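PDB 5I20: uncharacterized protein from Starkeya novella, which exports amino acids of many kinds, including L-threonine, L-methionine, L-lysine and L-glutamate, across the inner membrane, binding them in a large central cavity. Local coordinates for residues L267-A270 against C271-V275; S244-A247 against P248-T252; A120-A123 against G124-G128. All coordinates share one frame; numbering follows the deposited sequence.

Contact 1: residues L267-A270 against C271-V275; sequences LAIA and CALIV. With OLC ((2R)-2,3-dihydroxypropyl (9Z)-octadec-9-enoate), chain I.
L267 sends its CG away from the backbone N to lie beside its carbonyl carbon (chi1 -172°), whereas SG of C271 turns beside its own backbone N (chi1 -77°). These two torsions bring the side chains together one helical turn apart, with CD1 of L267 3.9 Å from SG of C271. The pair belongs to the last membrane-spanning alpha-helix of this DMT-superfamily transporter, 265-282, and follows the i to i+4 spacing of its backbone ladder. Four consecutive N-H groups, from C271 to I274, bond to the carbonyls of L267 to A270; the first of them, C271 N to L267 O, measures 2.9 Å. The same L267 O lies close to the thiol, 3.2 Å from C271 SG. A second apolar pair is displaced round the helix: I269 and L273 lie side by side and point the same way, and CG2 of I269 meets CD1 of L273 at 3.9 Å. L273 also lays its CG 3.4 Å from the O of I269, the carbonyl that already accepts the N-H of L273. Beyond the segment, L267 packs on L253 and A270 on V249 of helix 246-258, while L273 touches A130 of helix 119-136. The acyl chain of a bound monoolein lies along L267, A268 and C271, consistent with a surface that faces lipid in the membrane. Its C3 is 3.7 Å from CB of A268. Its C6 comes to 3.6 Å from CD1 of L267. Farther along the chain, C7 lies 3.6 Å from SG of C271.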
loop_
_atom_site.group_PDB
_atom_site.type_symbol
_atom_site.label_atom_id
_atom_site.label_comp_id
_atom_site.label_asym_id
_atom_site.label_seq_id
_atom_site.Cartn_x
_atom_site.Cartn_y
_atom_site.Cartn_z
ATOM N N LEU A 267 16.560 4.842 12.420
ATOM C CA LEU A 267 15.458 3.943 12.719
ATOM C C LEU A 267 14.806 4.331 14.048
ATOM O O LEU A 267 13.581 4.310 14.179
ATOM C CB LEU A 267 15.957 2.494 12.745
ATOM C CG LEU A 267 14.949 1.343 12.859
ATOM C CD1 LEU A 267 14.693 0.987 14.313
ATOM C CD2 LEU A 267 13.642 1.662 12.140
ATOM N N ALA A 268 15.630 4.692 15.027
ATOM C CA ALA A 268 15.127 5.115 16.330
ATOM C C ALA A 268 14.294 6.392 16.213
ATOM O O ALA A 268 13.215 6.490 16.796
ATOM C CB ALA A 268 16.278 5.318 17.308
ATOM N N ILE A 269 14.799 7.362 15.455
ATOM C CA ILE A 269 14.100 8.626 15.243
ATOM C C ILE A 269 12.780 8.416 14.501
ATOM O O ILE A 269 11.761 9.007 14.860
ATOM C CB ILE A 269 14.978 9.630 14.460
ATOM C CG1 ILE A 269 16.210 10.019 15.281
ATOM C CG2 ILE A 269 14.189 10.875 14.099
ATOM C CD1 ILE A 269 15.890 10.816 16.524
ATOM N N ALA A 270 12.796 7.565 13.478
ATOM C CA ALA A 270 11.582 7.259 12.722
ATOM C C ALA A 270 10.539 6.597 13.618
ATOM O O ALA A 270 9.354 6.919 13.544
ATOM C CB ALA A 270 11.901 6.372 11.531
ATOM N N CYS A 271 10.996 5.677 14.467
ATOM C CA CYS A 271 10.139 5.030 15.459
ATOM C C CYS A 271 9.445 6.043 16.365
ATOM O O CYS A 271 8.235 5.980 16.556
ATOM C CB CYS A 271 10.949 4.053 16.316
ATOM S SG CYS A 271 11.346 2.489 15.511
ATOM N N ALA A 272 10.219 6.967 16.925
ATOM C CA ALA A 272 9.665 7.987 17.806
ATOM C C ALA A 272 8.627 8.841 17.079
ATOM O O ALA A 272 7.564 9.140 17.621
ATOM C CB ALA A 272 10.773 8.865 18.364
ATOM N N LEU A 273 8.937 9.216 15.842
ATOM C CA LEU A 273 8.074 10.101 15.068
ATOM C C LEU A 273 6.735 9.456 14.714
ATOM O O LEU A 273 5.703 10.127 14.714
ATOM C CB LEU A 273 8.792 10.554 13.795
ATOM C CG LEU A 273 9.829 11.663 14.006
ATOM C CD1 LEU A 273 10.663 11.885 12.758
ATOM C CD2 LEU A 273 9.143 12.959 14.424
ATOM N N ILE A 274 6.743 8.160 14.421
ATOM C CA ILE A 274 5.515 7.486 14.019
ATOM C C ILE A 274 4.710 7.075 15.254
ATOM O O ILE A 274 3.481 7.020 15.210
ATOM C CB ILE A 274 5.808 6.260 13.103
ATOM C CG1 ILE A 274 4.789 6.181 11.960
ATOM C CG2 ILE A 274 5.864 4.957 13.890
ATOM C CD1 ILE A 274 3.425 5.676 12.370
ATOM N N VAL A 275 5.392 6.813 16.364
ATOM C CA VAL A 275 4.688 6.548 17.611
ATOM C C VAL A 275 4.043 7.843 18.097
ATOM O O VAL A 275 2.869 7.861 18.471
ATOM C CB VAL A 275 5.620 5.971 18.702
ATOM C CG1 VAL A 275 4.928 5.977 20.054
ATOM C CG2 VAL A 275 6.046 4.554 18.337
HETATM C C9 OLC I . 11.699 -0.455 18.977
HETATM C C8 OLC I . 12.732 0.538 19.393
HETATM C C7 OLC I . 13.333 1.167 18.182
HETATM C C6 OLC I . 14.650 0.535 17.881
HETATM C C5 OLC I . 15.720 1.575 17.906
HETATM C C4 OLC I . 17.026 0.962 17.527
HETATM C C3 OLC I . 18.020 2.033 17.227
HETATM C C2 OLC I . 19.040 2.103 18.312
#

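Contact 2: residues S244-A247 against P248-T252; sequences SYAA and PVLST
Two backbone bonds tie the halves of 244-252 into one helical turn: A246 O takes the N-H of L250 nearly along the C=O axis (N-H...O 172°), while A247 O takes that of S251 at a more bent 148°, both at 2.8 Å between N and O. P248 has no N-H to give; CD of its ring lies 3.4 Å from the O of Y245 and equally close to CB of A247. The membrane span 237-258 contains the helices 237-243 and 246-258, and P248 lies in the first turn of the second, where the lack of an N-H probably costs little. Its own carbonyl is doubly used: OG1 and N of T252 reach P248 O from opposite faces of the carbonyl plane, OG1 at 3.0 Å. L250 holds CG beside its backbone N (chi1 -73°), which lays CG 3.4 Å from A246 O and brings CD1 to 4.2 Å from CB of A246. If P248 were an alanine, the absence of CG and CD would probably cost the contact with Y245 O, open a gap beside A247 and Y99, and free the backbone at 247-248 to turn. S244 OG bonds back to L240 O. Y245 fixes its phenol by a bond from OH to the backbone O of Y99 and packs on L129 and T132 of helix 119-136 and on P102 of helix 101-108. A246 rests on I274 of helix 265-282, and A247 and L250 adjoin the loop residue S18.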
loop_
_atom_site.group_PDB
_atom_site.type_symbol
_atom_site.label_atom_id
_atom_site.label_comp_id
_atom_site.label_asym_id
_atom_site.label_seq_id
_atom_site.Cartn_x
_atom_site.Cartn_y
_atom_site.Cartn_z
ATOM N N SER A 244 -0.504 4.472 8.228
ATOM C CA SER A 244 0.191 3.851 7.102
ATOM C C SER A 244 1.698 4.139 7.111
ATOM O O SER A 244 2.479 3.340 6.604
ATOM C CB SER A 244 -0.432 4.301 5.780
ATOM O OG SER A 244 -1.707 3.704 5.603
ATOM N N TYR A 245 2.117 5.255 7.709
ATOM C CA TYR A 245 3.553 5.522 7.843
ATOM C C TYR A 245 4.236 4.591 8.850
ATOM O O TYR A 245 5.430 4.716 9.101
ATOM C CB TYR A 245 3.811 6.980 8.238
ATOM C CG TYR A 245 3.671 7.939 7.082
ATOM C CD1 TYR A 245 4.406 7.760 5.914
ATOM C CD2 TYR A 245 2.784 9.005 7.144
ATOM C CE1 TYR A 245 4.272 8.624 4.849
ATOM C CE2 TYR A 245 2.641 9.875 6.084
ATOM C CZ TYR A 245 3.387 9.680 4.938
ATOM O OH TYR A 245 3.246 10.545 3.877
ATOM N N ALA A 246 3.487 3.661 9.431
ATOM C CA ALA A 246 4.105 2.650 10.277
ATOM C C ALA A 246 4.772 1.581 9.417
ATOM O O ALA A 246 5.707 0.919 9.860
ATOM C CB ALA A 246 3.083 2.021 11.209
ATOM N N ALA A 247 4.297 1.428 8.184
ATOM C CA ALA A 247 4.798 0.383 7.292
ATOM C C ALA A 247 6.304 0.483 7.005
ATOM O O ALA A 247 6.997 -0.529 7.085
ATOM C CB ALA A 247 4.008 0.376 5.981
ATOM N N PRO A 248 6.824 1.687 6.676
ATOM C CA PRO A 248 8.281 1.747 6.473
ATOM C C PRO A 248 9.083 1.417 7.729
ATOM O O PRO A 248 10.123 0.766 7.635
ATOM C CB PRO A 248 8.518 3.201 6.056
ATOM C CG PRO A 248 7.221 3.633 5.464
ATOM C CD PRO A 248 6.178 2.957 6.299
ATOM N N VAL A 249 8.604 1.858 8.888
ATOM C CA VAL A 249 9.291 1.593 10.149
ATOM C C VAL A 249 9.232 0.115 10.516
ATOM O O VAL A 249 10.245 -0.489 10.868
ATOM C CB VAL A 249 8.691 2.422 11.303
ATOM C CG1 VAL A 249 9.326 2.024 12.626
ATOM C CG2 VAL A 249 8.881 3.904 11.042
ATOM N N LEU A 250 8.039 -0.463 10.438
ATOM C CA LEU A 250 7.863 -1.875 10.739
ATOM C C LEU A 250 8.647 -2.730 9.749
ATOM O O LEU A 250 9.197 -3.767 10.115
ATOM C CB LEU A 250 6.379 -2.248 10.721
ATOM C CG LEU A 250 5.553 -1.737 11.906
ATOM C CD1 LEU A 250 4.074 -1.996 11.690
ATOM C CD2 LEU A 250 6.022 -2.379 13.207
ATOM N N SER A 251 8.705 -2.280 8.497
ATOM C CA SER A 251 9.451 -2.988 7.460
ATOM C C SER A 251 10.928 -3.089 7.823
ATOM O O SER A 251 11.528 -4.160 7.737
ATOM C CB SER A 251 9.286 -2.289 6.108
ATOM O OG SER A 251 9.942 -2.996 5.071
ATOM N N THR A 252 11.504 -1.968 8.244
ATOM C CA THR A 252 12.905 -1.929 8.643
ATOM C C THR A 252 13.148 -2.755 9.904
ATOM O O THR A 252 14.162 -3.445 10.014
ATOM C CB THR A 252 13.378 -0.485 8.880
ATOM O OG1 THR A 252 13.114 0.301 7.711
ATOM C CG2 THR A 252 14.866 -0.452 9.186
#

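Contact 3: residues A120-A123 against G124-G128; sequences AHVA and GALMG
From CB outward, L126 runs back along the helix over the carbonyl of V122: its CB is 3.5 Å from V122 O, its CG comes to 3.2 Å from the same oxygen, and its CD1 ends 3.9 Å from CG1 of V122. With CG beside the backbone N (chi1 -69°), L126 is carried toward the preceding turn, where it and V122 lie side by side and point the same way. V122 O is thus flanked by the leucine's carbons while it accepts the N-H of L126 at 2.9 Å. M127 repeats this course one residue on. With CG again beside the backbone N (chi1 -67°), its CG is 3.2 Å from A123 O, and an extended chi2 (170°) leaves SD 3.7 Å from A123 O, the oxygen that receives the N-H of M127. All four i to i+4 bonds from G124 to M127 are in place, as expected of regular transmembrane alpha-helix. G124 and G128 have the GxxxG spacing common in membrane helices; neither carries a side chain, and both are buried, which gives this side of the helix a low profile. ND1 of H121 accepts a hydrogen bond from the backbone N-H of R118, and the H121 side chain is about 5 Å from a bound sulfate that probably came from the crystallisation liquor. On one flank of helix 119-136, A125 packs on L103 and V106 of helix 101-108 and L126 also touches L103. Toward helix 265-282, A120 meets V280 and H121 meets A281.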
loop_
_atom_site.group_PDB
_atom_site.type_symbol
_atom_site.label_atom_id
_atom_site.label_comp_id
_atom_site.label_asym_id
_atom_site.label_seq_id
_atom_site.Cartn_x
_atom_site.Cartn_y
_atom_site.Cartn_z
ATOM N N ALA A 120 -4.751 17.585 14.190
ATOM C CA ALA A 120 -3.940 16.501 14.735
ATOM C C ALA A 120 -3.698 15.390 13.713
ATOM O O ALA A 120 -2.627 14.778 13.686
ATOM C CB ALA A 120 -4.597 15.937 15.982
ATOM N N HIS A 121 -4.700 15.130 12.880
ATOM C CA HIS A 121 -4.573 14.140 11.819
ATOM C C HIS A 121 -3.484 14.543 10.828
ATOM O O HIS A 121 -2.624 13.737 10.472
ATOM C CB HIS A 121 -5.908 13.954 11.095
ATOM C CG HIS A 121 -7.013 13.484 11.983
ATOM N ND1 HIS A 121 -8.299 13.975 11.904
ATOM C CD2 HIS A 121 -7.026 12.563 12.979
ATOM C CE1 HIS A 121 -9.054 13.382 12.811
ATOM N NE2 HIS A 121 -8.303 12.519 13.475
ATOM N N VAL A 122 -3.525 15.798 10.395
ATOM C CA VAL A 122 -2.540 16.317 9.455
ATOM C C VAL A 122 -1.146 16.342 10.086
ATOM O O VAL A 122 -0.167 15.942 9.459
ATOM C CB VAL A 122 -2.929 17.727 8.963
ATOM C CG1 VAL A 122 -1.812 18.343 8.134
ATOM C CG2 VAL A 122 -4.222 17.661 8.159
ATOM N N ALA A 123 -1.068 16.795 11.333
ATOM C CA ALA A 123 0.196 16.816 12.060
ATOM C C ALA A 123 0.751 15.408 12.261
ATOM O O ALA A 123 1.958 15.193 12.184
ATOM C CB ALA A 123 0.022 17.503 13.394
ATOM N N GLY A 124 -0.134 14.453 12.526
ATOM C CA GLY A 124 0.267 13.069 12.703
ATOM C C GLY A 124 0.850 12.505 11.424
ATOM O O GLY A 124 1.863 11.807 11.445
ATOM N N ALA A 125 0.210 12.825 10.304
ATOM C CA ALA A 125 0.687 12.400 8.995
ATOM C C ALA A 125 2.043 13.019 8.661
ATOM O O ALA A 125 2.915 12.353 8.102
ATOM C CB ALA A 125 -0.335 12.756 7.922
ATOM N N LEU A 126 2.218 14.292 9.006
ATOM C CA LEU A 126 3.454 14.999 8.693
ATOM C C LEU A 126 4.632 14.432 9.483
ATOM O O LEU A 126 5.754 14.373 8.978
ATOM C CB LEU A 126 3.299 16.498 8.961
ATOM C CG LEU A 126 2.355 17.199 7.980
ATOM C CD1 LEU A 126 2.028 18.617 8.437
ATOM C CD2 LEU A 126 2.944 17.198 6.576
ATOM N N MET A 127 4.366 14.010 10.716
ATOM C CA MET A 127 5.377 13.386 11.557
ATOM C C MET A 127 5.764 12.019 11.004
ATOM O O MET A 127 6.934 11.630 11.036
ATOM C CB MET A 127 4.874 13.254 12.998
ATOM C CG MET A 127 4.677 14.585 13.711
ATOM S SD MET A 127 3.811 14.419 15.289
ATOM C CE MET A 127 4.985 13.437 16.228
ATOM N N GLY A 128 4.769 11.294 10.499
ATOM C CA GLY A 128 5.002 10.002 9.882
ATOM C C GLY A 128 5.803 10.129 8.601
ATOM O O GLY A 128 6.691 9.321 8.334
#

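In the fold
Contacts 1 and 2 lie on successive helices, with centres about 10 Å apart, and interlock directly: SG of C271 is 3.6 Å from CG1 of V249, and CD2 of L267 is 3.8 Å from CG2 of T252. Contact 3 belongs to the first of the two EamA-like regions, the others to the second; its centre is about 13 Å from that of contact 1 and 15 Å from that of contact 2. Y245 bridges to it, its CG 3.4 Å from C of G128, while CB of L273 reaches within 3.5 Å of M127 O. Contact 2 is the nearest of the three to the centre of the chain, about 11 Å centre to centre; contact 1, about 20 Å out, packs directly against a bound monoolein.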